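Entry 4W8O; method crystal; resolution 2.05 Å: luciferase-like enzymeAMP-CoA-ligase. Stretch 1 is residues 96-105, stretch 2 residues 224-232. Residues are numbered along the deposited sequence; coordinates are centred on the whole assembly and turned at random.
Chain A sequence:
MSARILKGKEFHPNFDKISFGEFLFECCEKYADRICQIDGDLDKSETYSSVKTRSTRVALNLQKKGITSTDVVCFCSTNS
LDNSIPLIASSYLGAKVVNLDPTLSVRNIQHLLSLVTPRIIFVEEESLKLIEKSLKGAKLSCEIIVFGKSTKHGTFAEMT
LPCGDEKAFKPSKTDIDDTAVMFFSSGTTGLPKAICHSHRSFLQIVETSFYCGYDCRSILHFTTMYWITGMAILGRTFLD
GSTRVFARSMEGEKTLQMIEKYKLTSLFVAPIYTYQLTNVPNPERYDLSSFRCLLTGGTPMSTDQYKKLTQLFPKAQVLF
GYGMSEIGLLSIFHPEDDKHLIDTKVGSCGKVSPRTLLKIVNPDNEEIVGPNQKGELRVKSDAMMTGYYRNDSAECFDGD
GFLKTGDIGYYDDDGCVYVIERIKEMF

Stretch 1, residues 96-105: KVVNLDPTLS
Stretch 2 224-232: TMYWITGMA

How do the two backbones run where they meet? Stretch 1 enters as an extended strand through Lys-96, Val-97, Val-98 and Asn-99 (phi/psi -81/129, -112/142, -150/140 and -111/141), then stays extended through Leu-100 (-106/152) and Asp-101 (-88/120). A type I turn from Asp-101 to Leu-104 follows, with Pro-102 at -60/-20 and Thr-103 at -87/0, closed by Leu-104 N to Asp-101 O at 3.1 Å. In stretch 2, Trp-227 N reaches back to Thr-224 O at 3.2 Å across Met-225 (-75/-8) and Tyr-226 (-55/-39). Trp-227 (-87/141) is the N-cap of a helix that begins at Ile-228. The backbones come nearest at Asn-99 and Tyr-226, whose CA atoms lie 4.6 Å apart, yet no direct hydrogen bond crosses between the stretches.

What surrounds the Tyr-226 ring? With chi1 at 174° (t) and chi2 at 74°, the ring of Tyr-226 extends to Asp-101. Asp-101 CB sits over one face, 3.6 Å from the centroid of the Tyr-226 ring and 12° off its normal, so its C-H can point into the pi cloud. Asn-99 O lies at the edge, 3.4 Å from Tyr-226 CD1, where the slightly positive ring hydrogens suit a carbonyl oxygen. Leu-104, m at chi1 and t at chi2, adds an apolar contact of 4.1 Å from its CD1 to Tyr-226 CE1.

How does Asn-99 fit beside the methionines? Its CB points toward stretch 2, and chi1 of -57° (m) with chi2 of -84° places Asn-99 ND2 3.1 Å from Met-225 O. The angle is too poor for a hydrogen bond, so this is a close polar contact. Asn-99 CG packs 3.5 Å from Met-225 CB (Met-225 is m, m, t), and Asn-99 ND2 lies 3.6 Å from Met-231 SD. Met-231, m at all three chi angles, also brings its CE within 4.5 Å of CG2 of Val-97 (m), a looser apolar contact.

What supplies the polar links that direct bonds do not? Two waters do. One donates to both Asn-99 O (3.0 Å) and Tyr-226 O (2.6 Å), joining the backbones at their closest register. The second donates to Asp-101 OD2 at 2.6 Å and accepts from Trp-227 NE1 at 3.0 Å, bridging two atoms that stand 4.0 Å apart. Trp-227 has chi1 of -60° (m) and chi2 of 101°; its CB points away from stretch 1, but the side chain's end comes nearer. Asp-101, with chi1 at -166° (t), also accepts at OD1 from Thr-103 N (3.1 Å) and, weakly, from Thr-103 OG1 (2.9 Å), so its carboxylate braces the turn while meeting stretch 2 through water.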

# COMPACT_ATOMS: atom_id res chain seq x y z
N LYS A 96 8.53 8.86 -11.10
CA LYS A 96 7.22 8.32 -10.74
C LYS A 96 7.33 6.80 -10.76
O LYS A 96 7.80 6.24 -11.75
CB LYS A 96 6.16 8.78 -11.76
CG LYS A 96 5.82 10.26 -11.71
CD LYS A 96 6.66 11.12 -12.64
CE LYS A 96 6.48 12.60 -12.33
NZ LYS A 96 7.29 13.06 -11.15
N VAL A 97 6.90 6.15 -9.69
CA VAL A 97 6.93 4.68 -9.62
C VAL A 97 5.53 4.09 -9.62
O VAL A 97 4.61 4.64 -9.01
CB VAL A 97 7.71 4.13 -8.41
CG1 VAL A 97 9.15 4.61 -8.46
CG2 VAL A 97 7.06 4.52 -7.08
N VAL A 98 5.38 2.96 -10.32
CA VAL A 98 4.10 2.30 -10.46
C VAL A 98 4.29 0.79 -10.63
O VAL A 98 5.20 0.33 -11.31
CB VAL A 98 3.29 2.88 -11.65
CG1 VAL A 98 4.01 2.71 -12.98
CG2 VAL A 98 1.90 2.25 -11.71
N ASN A 99 3.41 0.02 -10.00
CA ASN A 99 3.50 -1.44 -10.05
C ASN A 99 2.35 -2.07 -10.84
O ASN A 99 1.21 -1.61 -10.76
CB ASN A 99 3.54 -2.00 -8.63
CG ASN A 99 4.69 -1.43 -7.83
OD1 ASN A 99 5.81 -1.92 -7.92
ND2 ASN A 99 4.43 -0.36 -7.06
N LEU A 100 2.67 -3.11 -11.61
CA LEU A 100 1.68 -3.91 -12.31
C LEU A 100 1.51 -5.26 -11.62
O LEU A 100 2.44 -5.76 -11.00
CB LEU A 100 2.10 -4.14 -13.75
CG LEU A 100 2.48 -2.91 -14.55
CD1 LEU A 100 2.91 -3.34 -15.94
CD2 LEU A 100 1.34 -1.90 -14.63
N ASP A 101 0.33 -5.84 -11.75
CA ASP A 101 0.03 -7.14 -11.14
C ASP A 101 0.44 -8.22 -12.15
O ASP A 101 -0.09 -8.26 -13.25
CB ASP A 101 -1.46 -7.25 -10.83
CG ASP A 101 -1.80 -8.42 -9.89
OD1 ASP A 101 -1.03 -9.40 -9.79
OD2 ASP A 101 -2.88 -8.35 -9.26
N PRO A 102 1.37 -9.11 -11.75
CA PRO A 102 1.78 -10.23 -12.61
C PRO A 102 0.65 -11.20 -12.98
O PRO A 102 0.79 -11.92 -13.95
CB PRO A 102 2.83 -10.96 -11.75
CG PRO A 102 3.27 -9.99 -10.74
CD PRO A 102 2.09 -9.11 -10.47
N THR A 103 -0.45 -11.20 -12.23
CA THR A 103 -1.58 -12.09 -12.51
C THR A 103 -2.56 -11.49 -13.51
O THR A 103 -3.57 -12.12 -13.82
CB THR A 103 -2.38 -12.43 -11.24
OG1 THR A 103 -3.05 -11.26 -10.78
CG2 THR A 103 -1.47 -12.97 -10.15
N LEU A 104 -2.31 -10.28 -14.01
CA LEU A 104 -3.22 -9.68 -14.98
C LEU A 104 -2.96 -10.21 -16.39
O LEU A 104 -1.83 -10.56 -16.74
CB LEU A 104 -3.08 -8.16 -14.97
CG LEU A 104 -3.66 -7.46 -13.74
CD1 LEU A 104 -3.07 -6.06 -13.61
CD2 LEU A 104 -5.18 -7.40 -13.79
N SER A 105 -4.01 -10.24 -17.20
CA SER A 105 -3.93 -10.68 -18.58
C SER A 105 -3.10 -9.72 -19.41
O SER A 105 -2.85 -8.58 -19.01
CB SER A 105 -5.32 -10.78 -19.20
OG SER A 105 -5.86 -9.48 -19.42
N THR A 224 1.12 -7.99 -3.31
CA THR A 224 2.19 -7.43 -4.12
C THR A 224 2.11 -5.91 -4.09
O THR A 224 1.14 -5.35 -3.58
CB THR A 224 2.08 -7.90 -5.58
OG1 THR A 224 0.80 -7.52 -6.10
CG2 THR A 224 2.24 -9.42 -5.66
N MET A 225 3.12 -5.26 -4.66
CA MET A 225 3.23 -3.79 -4.64
C MET A 225 2.27 -3.12 -5.61
O MET A 225 2.14 -1.90 -5.62
CB MET A 225 4.68 -3.36 -4.92
CG MET A 225 5.68 -3.80 -3.86
SD MET A 225 5.37 -3.04 -2.25
CE MET A 225 6.39 -4.07 -1.19
N TYR A 226 1.60 -3.91 -6.44
CA TYR A 226 0.46 -3.45 -7.22
C TYR A 226 -0.61 -2.82 -6.33
O TYR A 226 -1.24 -1.83 -6.69
CB TYR A 226 -0.13 -4.63 -7.96
CG TYR A 226 -1.41 -4.36 -8.71
CD1 TYR A 226 -1.40 -3.64 -9.89
CD2 TYR A 226 -2.63 -4.86 -8.24
CE1 TYR A 226 -2.57 -3.40 -10.59
CE2 TYR A 226 -3.81 -4.63 -8.94
CZ TYR A 226 -3.77 -3.90 -10.12
OH TYR A 226 -4.93 -3.67 -10.82
N TRP A 227 -0.83 -3.43 -5.17
CA TRP A 227 -1.89 -3.01 -4.26
C TRP A 227 -1.40 -1.90 -3.34
O TRP A 227 -0.26 -1.91 -2.88
CB TRP A 227 -2.39 -4.20 -3.43
CG TRP A 227 -2.95 -5.31 -4.30
CD1 TRP A 227 -2.32 -6.47 -4.66
CD2 TRP A 227 -4.24 -5.34 -4.93
NE1 TRP A 227 -3.15 -7.22 -5.46
CE2 TRP A 227 -4.33 -6.55 -5.64
CE3 TRP A 227 -5.33 -4.45 -4.95
CZ2 TRP A 227 -5.46 -6.91 -6.38
CZ3 TRP A 227 -6.46 -4.81 -5.67
CH2 TRP A 227 -6.51 -6.04 -6.38
N ILE A 228 -2.28 -0.94 -3.10
CA ILE A 228 -2.05 0.12 -2.12
C ILE A 228 -1.51 -0.44 -0.80
O ILE A 228 -0.60 0.14 -0.22
CB ILE A 228 -3.34 0.94 -1.88
CG1 ILE A 228 -3.09 2.13 -0.94
CG2 ILE A 228 -4.45 0.08 -1.32
CD1 ILE A 228 -2.23 3.22 -1.53
N THR A 229 -2.03 -1.56 -0.33
CA THR A 229 -1.57 -2.12 0.94
C THR A 229 -0.08 -2.50 0.92
O THR A 229 0.65 -2.27 1.89
CB THR A 229 -2.39 -3.35 1.35
OG1 THR A 229 -2.43 -4.28 0.26
CG2 THR A 229 -3.81 -2.93 1.69
N GLY A 230 0.38 -3.09 -0.18
CA GLY A 230 1.79 -3.41 -0.33
C GLY A 230 2.68 -2.18 -0.17
O GLY A 230 3.61 -2.16 0.63
N MET A 231 2.39 -1.15 -0.96
CA MET A 231 3.17 0.09 -0.96
C MET A 231 3.04 0.85 0.35
O MET A 231 4.03 1.38 0.86
CB MET A 231 2.73 1.01 -2.12
CG MET A 231 3.23 0.57 -3.48
SD MET A 231 5.02 0.67 -3.62
CE MET A 231 5.30 2.43 -3.52
N ALA A 232 1.83 0.90 0.90
CA ALA A 232 1.61 1.60 2.17
C ALA A 232 2.32 0.89 3.34
O ALA A 232 2.85 1.56 4.24
CB ALA A 232 0.12 1.77 2.44
O HOH W 1 -0.65 -0.34 -8.79
O HOH W 2 -3.18 -9.72 -7.05